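Local coordinates for protein cyclin homolog (Herpesvirus saimiri, PDB 2F2C) that may contribute to host-cell transformation and rapid T-cell proliferation during latent infection, as a viral cyclin of the D subfamily, at residues T16-P21 with F155-C160; L61-F66 with K70-L75. All blocks are in the same frame, centred on the assembly; numbering follows the deposited sequence.

Both contacts are buried and apolar, and neither has a hydrogen bond between its two segments. Their places in the fold differ. Contact 1 is long-range. It brings the short helix 15-18 near the N-terminus against helix 156-162, within the viral cyclin family region, and another protein chain packs beside it. Contact 2 is local. It joins the successive helices 49-65 and 72-83 of the N-terminal cyclin domain, and no other chain touches it. A methionine chain meets an isoleucine in contact 1, whereas a cysteine sulfur meets valine and phenylalanine in contact 2. The contacts share no helix; their centres lie about 22 Å apart and they do not touch.

Contact 1: residues T16-P21 with F155-C160; sequences TTMKDP and FLIPLC
Met18 lies against Ile157 and Pro158 where the end of helix 15-18 meets helix 156-162. The packed part centres on one methyl group. Ile157 CG2 approaches Met18 CB at 3.7 Å. The same methyl, Ile157 CG2, is 3.9 Å from Met18 CG, and Met18 SD follows at 4.2 Å, so it rests along the first part of the methionine chain. The two side chains run at a slant to one another. Met18 CG stands beside the backbone N (chi1 -60°) and the chain is extended from there on. In Ile157, CG2 is anti to the backbone N while CG1 lies beside it, and it is the CG2 branch that meets the methionine.

Pro158 fits more loosely. Its CA is 4.1 Å from Met18 O, and its ring does not come as near. These residues also form the nearest CA pair of the two segments, Met18 CA and Pro158 CA, 5.5 Å apart. Trp170 and Tyr174 of helix 170-184 also pack on Ile157. Met18 and Ile157 each also pack on an aromatic side chain of the other protein chain.

The following turn is more open. Lys19 is partly exposed, points away from helix 156-162 at its CB, and forms a salt bridge with Glu167. Asp20 N-caps helix 21-31 through OD1 and Arg22 N, and Pro21 beside it is exposed. A short N-terminal helix packed on the second cyclin-box region and beside the partner chain is consistent with the N-terminal helix of other cyclins bound to a kinase.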
loop_
_atom_site.group_PDB
_atom_site.type_symbol
_atom_site.label_atom_id
_atom_site.label_comp_id
_atom_site.label_asym_id
_atom_site.label_seq_id
_atom_site.Cartn_x
_atom_site.Cartn_y
_atom_site.Cartn_z
ATOM N N THR A 16 -2.201 13.330 -5.850
ATOM C CA THR A 16 -0.930 12.621 -5.900
ATOM C C THR A 16 -1.043 11.170 -6.391
ATOM O O THR A 16 -0.156 10.661 -7.077
ATOM C CB THR A 16 -0.286 12.668 -4.523
ATOM O OG1 THR A 16 0.345 13.944 -4.342
ATOM C CG2 THR A 16 0.857 11.694 -4.404
ATOM N N THR A 17 -2.142 10.514 -6.051
ATOM C CA THR A 17 -2.261 9.081 -6.239
ATOM C C THR A 17 -3.181 8.767 -7.397
ATOM O O THR A 17 -3.233 7.636 -7.871
ATOM C CB THR A 17 -2.720 8.435 -4.903
ATOM O OG1 THR A 17 -1.627 7.693 -4.344
ATOM C CG2 THR A 17 -3.810 7.373 -5.089
ATOM N N MET A 18 -3.892 9.782 -7.875
ATOM C CA MET A 18 -4.927 9.575 -8.893
ATOM C C MET A 18 -4.765 10.456 -10.137
ATOM O O MET A 18 -5.124 10.050 -11.229
ATOM C CB MET A 18 -6.321 9.758 -8.268
ATOM C CG MET A 18 -6.608 8.782 -7.115
ATOM S SD MET A 18 -8.004 9.225 -6.050
ATOM C CE MET A 18 -7.773 8.124 -4.644
ATOM N N LYS A 19 -4.232 11.657 -9.980
ATOM C CA LYS A 19 -4.154 12.582 -11.095
ATOM C C LYS A 19 -2.771 12.625 -11.730
ATOM O O LYS A 19 -2.623 13.127 -12.858
ATOM C CB LYS A 19 -4.521 13.996 -10.638
ATOM C CG LYS A 19 -5.996 14.259 -10.446
ATOM C CD LYS A 19 -6.188 15.653 -9.821
ATOM C CE LYS A 19 -7.467 16.319 -10.312
ATOM N NZ LYS A 19 -7.796 15.871 -11.732
ATOM N N ASP A 20 -1.758 12.137 -11.011
ATOM C CA ASP A 20 -0.395 12.122 -11.545
ATOM C C ASP A 20 -0.275 11.192 -12.774
ATOM O O ASP A 20 -0.542 9.985 -12.675
ATOM C CB ASP A 20 0.632 11.751 -10.464
ATOM C CG ASP A 20 2.085 11.940 -10.936
ATOM O OD1 ASP A 20 2.352 11.784 -12.148
ATOM O OD2 ASP A 20 3.033 12.236 -10.170
ATOM N N PRO A 21 0.101 11.760 -13.926
ATOM C CA PRO A 21 0.249 10.973 -15.147
ATOM C C PRO A 21 1.123 9.761 -14.920
ATOM O O PRO A 21 0.893 8.730 -15.551
ATOM C CB PRO A 21 0.917 11.937 -16.140
ATOM C CG PRO A 21 1.234 13.185 -15.373
ATOM C CD PRO A 21 0.385 13.190 -14.152
ATOM N N PHE A 155 -6.807 0.273 -11.876
ATOM C CA PHE A 155 -6.742 1.138 -13.041
ATOM C C PHE A 155 -7.891 2.114 -13.139
ATOM O O PHE A 155 -7.701 3.183 -13.706
ATOM C CB PHE A 155 -6.680 0.338 -14.331
ATOM C CG PHE A 155 -5.305 -0.079 -14.720
ATOM C CD1 PHE A 155 -4.789 -1.305 -14.302
ATOM C CD2 PHE A 155 -4.530 0.732 -15.526
ATOM C CE1 PHE A 155 -3.523 -1.692 -14.673
ATOM C CE2 PHE A 155 -3.259 0.341 -15.895
ATOM C CZ PHE A 155 -2.754 -0.861 -15.462
ATOM N N LEU A 156 -9.068 1.760 -12.607
ATOM C CA LEU A 156 -10.300 2.577 -12.749
ATOM C C LEU A 156 -10.131 4.092 -12.734
ATOM O O LEU A 156 -10.512 4.778 -13.683
ATOM C CB LEU A 156 -11.333 2.187 -11.704
ATOM C CG LEU A 156 -12.007 0.844 -11.987
ATOM C CD1 LEU A 156 -12.596 0.328 -10.699
ATOM C CD2 LEU A 156 -13.068 0.959 -13.075
ATOM N N ILE A 157 -9.539 4.615 -11.673
ATOM C CA ILE A 157 -9.501 6.051 -11.515
ATOM C C ILE A 157 -8.467 6.714 -12.422
ATOM O O ILE A 157 -8.808 7.707 -13.093
ATOM C CB ILE A 157 -9.354 6.453 -10.023
ATOM C CG1 ILE A 157 -10.562 5.935 -9.222
ATOM C CG2 ILE A 157 -9.186 7.978 -9.874
ATOM C CD1 ILE A 157 -11.850 6.736 -9.456
ATOM N N PRO A 158 -7.214 6.231 -12.432
ATOM C CA PRO A 158 -6.228 6.710 -13.406
ATOM C C PRO A 158 -6.735 6.730 -14.856
ATOM O O PRO A 158 -6.423 7.670 -15.602
ATOM C CB PRO A 158 -5.077 5.724 -13.241
ATOM C CG PRO A 158 -5.123 5.381 -11.827
ATOM C CD PRO A 158 -6.598 5.287 -11.478
ATOM N N LEU A 159 -7.524 5.735 -15.257
ATOM C CA LEU A 159 -8.101 5.757 -16.606
ATOM C C LEU A 159 -9.117 6.879 -16.758
ATOM O O LEU A 159 -9.054 7.626 -17.753
ATOM C CB LEU A 159 -8.714 4.409 -17.016
ATOM C CG LEU A 159 -7.718 3.272 -17.232
ATOM C CD1 LEU A 159 -8.434 2.042 -17.726
ATOM C CD2 LEU A 159 -6.633 3.702 -18.200
ATOM N N CYS A 160 -10.024 6.999 -15.775
ATOM C CA CYS A 160 -11.000 8.105 -15.732
ATOM C C CYS A 160 -10.365 9.488 -15.855
ATOM O O CYS A 160 -10.839 10.319 -16.624
ATOM C CB CYS A 160 -11.820 8.071 -14.441
ATOM S SG CYS A 160 -12.991 6.721 -14.347
#

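Contact 2: residues L61-F66 with K70-L75; sequences LLCESF and KSVFPL
Cys63 directs its thiol at Val72 and Phe73, at the start of helix 72-83. Its CB points toward that helix, and SG is anti to the carbonyl carbon (chi1 -58°). The sulfur therefore does all the close touching from its side. Cys63 SG lies 4.0 Å from Phe73 CB and 4.2 Å from Val72 CG1. CB of both Val72 and Phe73 points back toward the cysteine.

Phe73 CG is anti to the backbone N (chi1 -179°), and its ring swings off to one side of the sulfur. Cys63 SG is 5.4 Å from the centroid of the Phe73 ring, 69° off the normal of that ring. This is an oblique sulfur-aromatic contact, and the nearer touch is with the CB of the same residue. His60, one turn before Glu64 in helix 49-65, sets its ring edge-to-face with that of Phe73.

Polar bonds nearby do not join the two segments. Within helix 49-65, Leu61 O accepts from Ser65 N and from Ser65 OG; Ser65 OG is 2.7 Å from Leu61 O and sits above the carbonyl plane. Lys70 NZ instead forms a salt bridge with Glu175 of helix 170-184.

Only three buried residues carry the joint between these consecutive helices of the N-terminal cyclin domain. With a weakly polar sulfur against hydrocarbon, the helices are probably held here by burial and shape more than by directional bonding.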
loop_
_atom_site.group_PDB
_atom_site.type_symbol
_atom_site.label_atom_id
_atom_site.label_comp_id
_atom_site.label_asym_id
_atom_site.label_seq_id
_atom_site.Cartn_x
_atom_site.Cartn_y
_atom_site.Cartn_z
ATOM N N LEU A 61 -19.192 -14.256 -3.564
ATOM C CA LEU A 61 -20.346 -14.083 -2.687
ATOM C C LEU A 61 -19.883 -13.606 -1.316
ATOM O O LEU A 61 -20.452 -12.680 -0.737
ATOM C CB LEU A 61 -21.145 -15.375 -2.555
ATOM C CG LEU A 61 -22.496 -15.231 -1.860
ATOM C CD1 LEU A 61 -23.416 -14.296 -2.640
ATOM C CD2 LEU A 61 -23.143 -16.595 -1.680
ATOM N N LEU A 62 -18.825 -14.246 -0.835
ATOM C CA LEU A 62 -18.285 -14.032 0.479
ATOM C C LEU A 62 -17.866 -12.561 0.681
ATOM O O LEU A 62 -18.214 -11.945 1.715
ATOM C CB LEU A 62 -17.111 -14.976 0.651
ATOM C CG LEU A 62 -16.792 -15.633 1.982
ATOM C CD1 LEU A 62 -18.017 -15.983 2.760
ATOM C CD2 LEU A 62 -15.980 -16.886 1.698
ATOM N N CYS A 63 -17.156 -11.999 -0.306
ATOM C CA CYS A 63 -16.743 -10.598 -0.273
ATOM C C CYS A 63 -17.930 -9.650 -0.393
ATOM O O CYS A 63 -18.023 -8.669 0.343
ATOM C CB CYS A 63 -15.751 -10.307 -1.386
ATOM S SG CYS A 63 -14.265 -11.334 -1.332
ATOM N N GLU A 64 -18.831 -9.946 -1.318
ATOM C CA GLU A 64 -20.035 -9.152 -1.534
ATOM C C GLU A 64 -20.874 -9.151 -0.262
ATOM O O GLU A 64 -21.300 -8.098 0.204
ATOM C CB GLU A 64 -20.834 -9.764 -2.689
ATOM C CG GLU A 64 -21.841 -8.878 -3.406
ATOM C CD GLU A 64 -22.640 -9.662 -4.461
ATOM O OE1 GLU A 64 -23.243 -10.715 -4.118
ATOM O OE2 GLU A 64 -22.669 -9.247 -5.649
ATOM N N SER A 65 -21.090 -10.331 0.313
ATOM C CA SER A 65 -21.927 -10.475 1.505
ATOM C C SER A 65 -21.323 -9.863 2.764
ATOM O O SER A 65 -22.042 -9.278 3.570
ATOM C CB SER A 65 -22.272 -11.944 1.747
ATOM O OG SER A 65 -22.842 -12.514 0.572
ATOM N N PHE A 66 -20.011 -9.978 2.948
ATOM C CA PHE A 66 -19.418 -9.348 4.117
ATOM C C PHE A 66 -19.007 -7.908 3.874
ATOM O O PHE A 66 -18.430 -7.271 4.755
ATOM C CB PHE A 66 -18.289 -10.190 4.698
ATOM C CG PHE A 66 -18.781 -11.391 5.450
ATOM C CD1 PHE A 66 -19.273 -11.259 6.753
ATOM C CD2 PHE A 66 -18.784 -12.647 4.855
ATOM C CE1 PHE A 66 -19.736 -12.358 7.450
ATOM C CE2 PHE A 66 -19.260 -13.752 5.559
ATOM C CZ PHE A 66 -19.729 -13.601 6.853
ATOM N N LYS A 70 -13.770 -3.150 -2.533
ATOM C CA LYS A 70 -13.840 -3.642 -3.902
ATOM C C LYS A 70 -12.576 -4.321 -4.378
ATOM O O LYS A 70 -12.601 -5.027 -5.381
ATOM C CB LYS A 70 -14.152 -2.510 -4.872
ATOM C CG LYS A 70 -15.586 -2.041 -4.880
ATOM C CD LYS A 70 -16.540 -3.126 -5.368
ATOM C CE LYS A 70 -17.908 -2.567 -5.650
ATOM N NZ LYS A 70 -18.175 -1.582 -4.576
ATOM N N SER A 71 -11.466 -4.156 -3.678
ATOM C CA SER A 71 -10.243 -4.696 -4.230
ATOM C C SER A 71 -9.763 -6.032 -3.600
ATOM O O SER A 71 -8.828 -6.676 -4.109
ATOM C CB SER A 71 -9.167 -3.627 -4.245
ATOM O OG SER A 71 -8.289 -3.956 -3.240
ATOM N N VAL A 72 -10.422 -6.472 -2.533
ATOM C CA VAL A 72 -10.144 -7.789 -1.939
ATOM C C VAL A 72 -10.334 -8.966 -2.906
ATOM O O VAL A 72 -9.517 -9.902 -2.961
ATOM C CB VAL A 72 -11.044 -8.033 -0.729
ATOM C CG1 VAL A 72 -10.748 -9.402 -0.111
ATOM C CG2 VAL A 72 -10.857 -6.910 0.284
ATOM N N PHE A 73 -11.421 -8.938 -3.662
ATOM C CA PHE A 73 -11.717 -10.073 -4.506
ATOM C C PHE A 73 -10.712 -10.238 -5.651
ATOM O O PHE A 73 -10.160 -11.327 -5.806
ATOM C CB PHE A 73 -13.166 -10.074 -5.004
ATOM C CG PHE A 73 -13.499 -11.253 -5.851
ATOM C CD1 PHE A 73 -13.443 -12.538 -5.324
ATOM C CD2 PHE A 73 -13.839 -11.089 -7.184
ATOM C CE1 PHE A 73 -13.752 -13.641 -6.108
ATOM C CE2 PHE A 73 -14.151 -12.188 -7.966
ATOM C CZ PHE A 73 -14.103 -13.460 -7.434
ATOM N N PRO A 74 -10.476 -9.206 -6.462
ATOM C CA PRO A 74 -9.467 -9.318 -7.496
ATOM C C PRO A 74 -8.150 -9.881 -6.952
ATOM O O PRO A 74 -7.576 -10.810 -7.558
ATOM C CB PRO A 74 -9.315 -7.878 -7.974
ATOM C CG PRO A 74 -10.669 -7.358 -7.861
ATOM C CD PRO A 74 -11.154 -7.892 -6.523
ATOM N N LEU A 75 -7.706 -9.364 -5.805
ATOM C CA LEU A 75 -6.412 -9.756 -5.251
ATOM C C LEU A 75 -6.452 -11.196 -4.804
ATOM O O LEU A 75 -5.521 -11.958 -5.055
ATOM C CB LEU A 75 -6.013 -8.844 -4.102
ATOM C CG LEU A 75 -4.580 -8.736 -3.587
ATOM C CD1 LEU A 75 -4.398 -9.637 -2.418
ATOM C CD2 LEU A 75 -3.536 -9.027 -4.648
#